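Local coordinates for tyrosine--tRNA ligase (Archaeoglobus fulgidus, PDB 2CYB), which probably catalyses the attachment of tyrosine to its cognate tRNA in two steps, ATP first activating the amino acid as tyrosyl-adenylate, at residues I10-E15 with T52-M57; G176-R181 with C201-I206. All blocks are in the same frame, centred on the assembly; numbering follows the deposited sequence.

Contact 1 of 2, residues I10-E15 with T52-M57; sequences ITRNAE and TVQKLM
K55, on helix 47-61 of the Rossmann-fold catalytic domain, reaches I10, just before the type II beta turn T11-A14, and R12 within it, and illustrates how a single lysine can join a helix to a turn. The helix starts within the HIGH region. From CB the side chain leaves with CG anti to the backbone N (chi1 -178°), and CG packs on L202 CD2 of strand 200-204. Two bends, at chi2 and chi3, then bring CD and CE to the turn. K55 CD comes within 3.4 Å of I10 O, and CE lies 3.3 Å from R12 O. At the tip NZ donates to both carbonyls, while D58 takes it in a salt bridge as a third partner. A methionine in place of K55 would probably leave these two carbonyls without their shared donor and D58 without one of its cations. The other cation is R12, whose NH1 pairs with the second carboxylate oxygen, so D58 probably offsets two like charges, R12 NE and K55 NZ, 5.2 Å apart. The two carbonyls are used differently: K55 NZ sits 2.8 Å from I10 O, 61° above its plane, but meets R12 O at 2.6 Å in the plane, on a lone pair.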
loop_
_atom_site.group_PDB
_atom_site.type_symbol
_atom_site.label_atom_id
_atom_site.label_comp_id
_atom_site.label_asym_id
_atom_site.label_seq_id
_atom_site.Cartn_x
_atom_site.Cartn_y
_atom_site.Cartn_z
ATOM N N ILE A 10 2.499 -35.634 5.690
ATOM C CA ILE A 10 2.562 -34.195 5.452
ATOM C C ILE A 10 2.554 -33.879 3.968
ATOM O O ILE A 10 1.860 -32.968 3.522
ATOM C CB ILE A 10 3.839 -33.564 6.073
ATOM C CG1 ILE A 10 3.757 -33.601 7.600
ATOM C CG2 ILE A 10 3.989 -32.119 5.602
ATOM C CD1 ILE A 10 5.013 -33.126 8.291
ATOM N N THR A 11 3.310 -34.641 3.193
ATOM C CA THR A 11 3.384 -34.367 1.769
ATOM C C THR A 11 2.311 -35.034 0.932
ATOM O O THR A 11 2.258 -34.822 -0.279
ATOM C CB THR A 11 4.751 -34.761 1.217
ATOM O OG1 THR A 11 4.990 -36.147 1.481
ATOM C CG2 THR A 11 5.834 -33.937 1.878
ATOM N N ARG A 12 1.458 -35.831 1.566
ATOM C CA ARG A 12 0.392 -36.516 0.838
ATOM C C ARG A 12 -0.495 -35.499 0.137
ATOM O O ARG A 12 -0.973 -34.540 0.754
ATOM C CB ARG A 12 -0.469 -37.357 1.787
ATOM C CG ARG A 12 -1.617 -38.098 1.082
ATOM C CD ARG A 12 -2.390 -38.993 2.050
ATOM N NE ARG A 12 -3.142 -38.234 3.047
ATOM C CZ ARG A 12 -3.733 -38.776 4.109
ATOM N NH1 ARG A 12 -4.403 -38.016 4.970
ATOM N NH2 ARG A 12 -3.647 -40.083 4.319
ATOM N N ASN A 13 -0.700 -35.718 -1.156
ATOM C CA ASN A 13 -1.533 -34.848 -1.966
ATOM C C ASN A 13 -1.026 -33.417 -2.082
ATOM O O ASN A 13 -1.778 -32.516 -2.443
ATOM C CB ASN A 13 -2.963 -34.848 -1.433
ATOM C CG ASN A 13 -3.685 -36.160 -1.715
ATOM O OD1 ASN A 13 -3.331 -36.881 -2.648
ATOM N ND2 ASN A 13 -4.700 -36.462 -0.922
ATOM N N ALA A 14 0.243 -33.206 -1.765
ATOM C CA ALA A 14 0.817 -31.875 -1.892
ATOM C C ALA A 14 1.402 -31.814 -3.290
ATOM O O ALA A 14 1.968 -32.793 -3.774
ATOM C CB ALA A 14 1.915 -31.654 -0.857
ATOM N N GLU A 15 1.266 -30.675 -3.950
ATOM C CA GLU A 15 1.815 -30.540 -5.289
ATOM C C GLU A 15 3.289 -30.157 -5.235
ATOM O O GLU A 15 4.079 -30.543 -6.098
ATOM C CB GLU A 15 1.038 -29.484 -6.078
ATOM C CG GLU A 15 1.614 -29.213 -7.459
ATOM C CD GLU A 15 0.746 -28.292 -8.291
ATOM O OE1 GLU A 15 1.204 -27.863 -9.371
ATOM O OE2 GLU A 15 -0.392 -28.000 -7.868
ATOM N N THR A 52 -7.228 -27.434 1.658
ATOM C CA THR A 52 -6.214 -26.968 2.593
ATOM C C THR A 52 -6.570 -27.320 4.028
ATOM O O THR A 52 -5.687 -27.477 4.871
ATOM C CB THR A 52 -5.975 -25.438 2.462
ATOM O OG1 THR A 52 -7.222 -24.735 2.537
ATOM C CG2 THR A 52 -5.285 -25.121 1.138
ATOM N N VAL A 53 -7.859 -27.450 4.312
ATOM C CA VAL A 53 -8.275 -27.818 5.659
ATOM C C VAL A 53 -7.788 -29.235 5.949
ATOM O O VAL A 53 -7.253 -29.513 7.027
ATOM C CB VAL A 53 -9.805 -27.756 5.812
ATOM C CG1 VAL A 53 -10.241 -28.517 7.055
ATOM C CG2 VAL A 53 -10.252 -26.299 5.914
ATOM N N GLN A 54 -7.958 -30.125 4.976
ATOM C CA GLN A 54 -7.529 -31.512 5.136
ATOM C C GLN A 54 -6.025 -31.575 5.365
ATOM O O GLN A 54 -5.550 -32.382 6.163
ATOM C CB GLN A 54 -7.912 -32.347 3.902
ATOM C CG GLN A 54 -7.409 -33.801 3.937
ATOM C CD GLN A 54 -8.009 -34.618 5.070
ATOM O OE1 GLN A 54 -7.289 -35.261 5.835
ATOM N NE2 GLN A 54 -9.331 -34.605 5.175
ATOM N N LYS A 55 -5.273 -30.716 4.682
ATOM C CA LYS A 55 -3.829 -30.710 4.856
ATOM C C LYS A 55 -3.475 -30.257 6.272
ATOM O O LYS A 55 -2.526 -30.764 6.869
ATOM C CB LYS A 55 -3.163 -29.813 3.809
ATOM C CG LYS A 55 -1.643 -29.775 3.891
ATOM C CD LYS A 55 -1.036 -31.173 4.045
ATOM C CE LYS A 55 -1.379 -32.096 2.880
ATOM N NZ LYS A 55 -0.893 -33.496 3.114
ATOM N N LEU A 56 -4.239 -29.312 6.818
ATOM C CA LEU A 56 -3.980 -28.859 8.181
ATOM C C LEU A 56 -4.240 -30.002 9.162
ATOM O O LEU A 56 -3.525 -30.142 10.153
ATOM C CB LEU A 56 -4.852 -27.648 8.540
ATOM C CG LEU A 56 -4.414 -26.298 7.953
ATOM C CD1 LEU A 56 -5.358 -25.205 8.425
ATOM C CD2 LEU A 56 -2.985 -25.975 8.386
ATOM N N MET A 57 -5.256 -30.818 8.888
ATOM C CA MET A 57 -5.566 -31.952 9.758
ATOM C C MET A 57 -4.459 -32.995 9.651
ATOM O O MET A 57 -4.128 -33.656 10.633
ATOM C CB MET A 57 -6.924 -32.566 9.401
ATOM C CG MET A 57 -8.102 -31.680 9.781
ATOM S SD MET A 57 -9.716 -32.452 9.536
ATOM C CE MET A 57 -9.968 -33.188 11.136
#

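Contact 2 of 2, residues G176-R181 with C201-I206; sequences GGIDQR and CLHTPI. With TYR (tyrosine), chain C.
G176 and H203 pair in parallel, as do G177 and T204, where strands 173-177 and 200-204 run side by side in one beta-alpha-beta unit of the Rossmann fold. The ladder runs from G176 N on L202 O through T204 N on G176 O to I178 N on T204 O, 2.8 Å, where the first segment turns into a 3-10 stretch. Here the branches of I178 part, to H203 and to I206 beyond the strand. CG1 is anti to the backbone N (chi1 -171°), and the bend at chi2 (78°) brings I178 CD1 to 3.7 Å from H203 CB, whereas I178 CG2 presses on I206 CG1 at a tight 3.4 Å. Beyond it, I206 CD1 rests 3.5 Å from D179 CG, against the carboxylate. On the I178 side of the H203 ring, R181 CG comes to 3.6 Å from CE1. E16 OE1 is bonded to H203 ND1 and to R181 NE, and H203 NE2 pairs with H184, together fixing the imidazole's rotation. A bend at chi2 (-57°) sets Q180 CD beside the bound tyrosine: OE1 accepts from its ammonium N at 2.7 Å, and NE2 bonds weakly to its OXT. Q180 NE2 meets D179 OD1 at 3.1 Å, from above the carboxylate plane, and Q162 donates to OE1. With partners at both ends, the amide is unlikely to flip, so acceptor and donor stay matched to the ammonium and carboxylate.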
loop_
_atom_site.group_PDB
_atom_site.type_symbol
_atom_site.label_atom_id
_atom_site.label_comp_id
_atom_site.label_asym_id
_atom_site.label_seq_id
_atom_site.Cartn_x
_atom_site.Cartn_y
_atom_site.Cartn_z
ATOM N N GLY A 176 -0.707 -23.490 1.526
ATOM C CA GLY A 176 -1.657 -22.795 0.676
ATOM C C GLY A 176 -1.725 -23.421 -0.698
ATOM O O GLY A 176 -0.905 -24.275 -1.038
ATOM N N GLY A 177 -2.714 -23.017 -1.485
ATOM C CA GLY A 177 -2.810 -23.548 -2.826
ATOM C C GLY A 177 -1.585 -23.080 -3.591
ATOM O O GLY A 177 -0.931 -22.109 -3.204
ATOM N N ILE A 178 -1.273 -23.767 -4.681
ATOM C CA ILE A 178 -0.125 -23.424 -5.503
ATOM C C ILE A 178 -0.263 -22.013 -6.095
ATOM O O ILE A 178 0.712 -21.434 -6.570
ATOM C CB ILE A 178 0.056 -24.471 -6.638
ATOM C CG1 ILE A 178 1.378 -24.243 -7.365
ATOM C CG2 ILE A 178 -1.095 -24.390 -7.606
ATOM C CD1 ILE A 178 2.579 -24.756 -6.613
ATOM N N ASP A 179 -1.471 -21.452 -6.072
ATOM C CA ASP A 179 -1.632 -20.100 -6.591
ATOM C C ASP A 179 -1.072 -19.056 -5.620
ATOM O O ASP A 179 -1.023 -17.871 -5.937
ATOM C CB ASP A 179 -3.096 -19.798 -6.939
ATOM C CG ASP A 179 -4.062 -20.108 -5.815
ATOM O OD1 ASP A 179 -3.652 -20.618 -4.748
ATOM O OD2 ASP A 179 -5.267 -19.840 -6.019
ATOM N N GLN A 180 -0.630 -19.507 -4.451
ATOM C CA GLN A 180 -0.038 -18.604 -3.454
ATOM C C GLN A 180 1.487 -18.659 -3.603
ATOM O O GLN A 180 2.216 -17.994 -2.864
ATOM C CB GLN A 180 -0.376 -19.048 -2.023
ATOM C CG GLN A 180 -1.856 -19.266 -1.722
ATOM C CD GLN A 180 -2.686 -18.034 -1.998
ATOM O OE1 GLN A 180 -2.411 -16.956 -1.467
ATOM N NE2 GLN A 180 -3.709 -18.184 -2.832
ATOM N N ARG A 181 1.967 -19.444 -4.566
ATOM C CA ARG A 181 3.407 -19.629 -4.744
ATOM C C ARG A 181 4.251 -18.369 -4.855
ATOM O O ARG A 181 5.270 -18.245 -4.174
ATOM C CB ARG A 181 3.690 -20.533 -5.954
ATOM C CG ARG A 181 5.117 -21.073 -5.973
ATOM C CD ARG A 181 5.401 -21.997 -7.163
ATOM N NE ARG A 181 6.677 -22.692 -6.988
ATOM C CZ ARG A 181 7.857 -22.086 -6.879
ATOM N NH1 ARG A 181 7.939 -20.763 -6.934
ATOM N NH2 ARG A 181 8.956 -22.804 -6.694
ATOM N N CYS A 201 7.407 -23.882 2.729
ATOM C CA CYS A 201 6.085 -23.779 2.125
ATOM C C CYS A 201 5.588 -25.113 1.569
ATOM O O CYS A 201 6.352 -25.874 0.970
ATOM C CB CYS A 201 6.109 -22.738 1.007
ATOM S SG CYS A 201 6.721 -21.121 1.559
ATOM N N LEU A 202 4.307 -25.391 1.787
ATOM C CA LEU A 202 3.683 -26.613 1.286
ATOM C C LEU A 202 2.506 -26.171 0.426
ATOM O O LEU A 202 1.587 -25.516 0.910
ATOM C CB LEU A 202 3.192 -27.483 2.445
ATOM C CG LEU A 202 2.599 -28.843 2.048
ATOM C CD1 LEU A 202 2.680 -29.797 3.222
ATOM C CD2 LEU A 202 1.157 -28.679 1.584
ATOM N N HIS A 203 2.535 -26.524 -0.851
ATOM C CA HIS A 203 1.471 -26.113 -1.754
ATOM C C HIS A 203 0.562 -27.247 -2.202
ATOM O O HIS A 203 1.023 -28.326 -2.566
ATOM C CB HIS A 203 2.079 -25.436 -2.973
ATOM C CG HIS A 203 2.869 -24.207 -2.643
ATOM N ND1 HIS A 203 4.047 -23.884 -3.281
ATOM C CD2 HIS A 203 2.640 -23.217 -1.750
ATOM C CE1 HIS A 203 4.512 -22.747 -2.794
ATOM N NE2 HIS A 203 3.677 -22.322 -1.864
ATOM N N THR A 204 -0.737 -26.986 -2.173
ATOM C CA THR A 204 -1.718 -27.976 -2.598
ATOM C C THR A 204 -2.132 -27.634 -4.026
ATOM O O THR A 204 -2.050 -26.482 -4.452
ATOM C CB THR A 204 -2.953 -27.948 -1.694
ATOM O OG1 THR A 204 -3.473 -26.613 -1.645
ATOM C CG2 THR A 204 -2.589 -28.391 -0.286
ATOM N N PRO A 205 -2.565 -28.637 -4.796
ATOM C CA PRO A 205 -2.971 -28.343 -6.170
ATOM C C PRO A 205 -4.265 -27.541 -6.219
ATOM O O PRO A 205 -5.038 -27.536 -5.261
ATOM C CB PRO A 205 -3.120 -29.733 -6.791
ATOM C CG PRO A 205 -3.527 -30.583 -5.627
ATOM C CD PRO A 205 -2.640 -30.081 -4.511
ATOM N N ILE A 206 -4.493 -26.852 -7.327
ATOM C CA ILE A 206 -5.720 -26.077 -7.488
ATOM C C ILE A 206 -6.787 -27.004 -8.077
ATOM O O ILE A 206 -6.592 -27.584 -9.141
ATOM C CB ILE A 206 -5.505 -24.884 -8.441
ATOM C CG1 ILE A 206 -4.436 -23.945 -7.869
ATOM C CG2 ILE A 206 -6.819 -24.155 -8.662
ATOM C CD1 ILE A 206 -4.713 -23.472 -6.455
HETATM N N TYR C . -4.102 -15.221 -0.236
HETATM C CA TYR C . -4.936 -16.306 0.338
HETATM C C TYR C . -6.005 -16.759 -0.653
HETATM O O TYR C . -6.777 -17.666 -0.300
HETATM C CB TYR C . -5.576 -15.820 1.642
HETATM C CG TYR C . -4.533 -15.485 2.681
HETATM C CD1 TYR C . -4.473 -14.220 3.269
HETATM C CD2 TYR C . -3.595 -16.447 3.074
HETATM C CE1 TYR C . -3.496 -13.922 4.235
HETATM C CE2 TYR C . -2.628 -16.166 4.023
HETATM C CZ TYR C . -2.582 -14.905 4.604
HETATM O OH TYR C . -1.631 -14.649 5.560
HETATM O OXT TYR C . -6.046 -16.213 -1.775
#

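How the contacts relate
Followed from the N terminus, the chain leaves helix 3-11, passes the turn and enters strand 16-18 before crossing to the sheet core. Contact 1 closes first, when helix 47-61 returns to residues 10-15 after 36 intervening residues. Contact 2 opens much later and closes over 19 residues that include helix 181-190. The two loops therefore stand in series, neither nested nor crossed, yet their centres are only about 10 Å apart. They touch directly: E15 N probably bonds to H203 O at 2.7 Å, and N13 O packs on P205 CD. Strand 200-204 thus lies between the N-terminal arm and the strand leading to the tyrosine pocket.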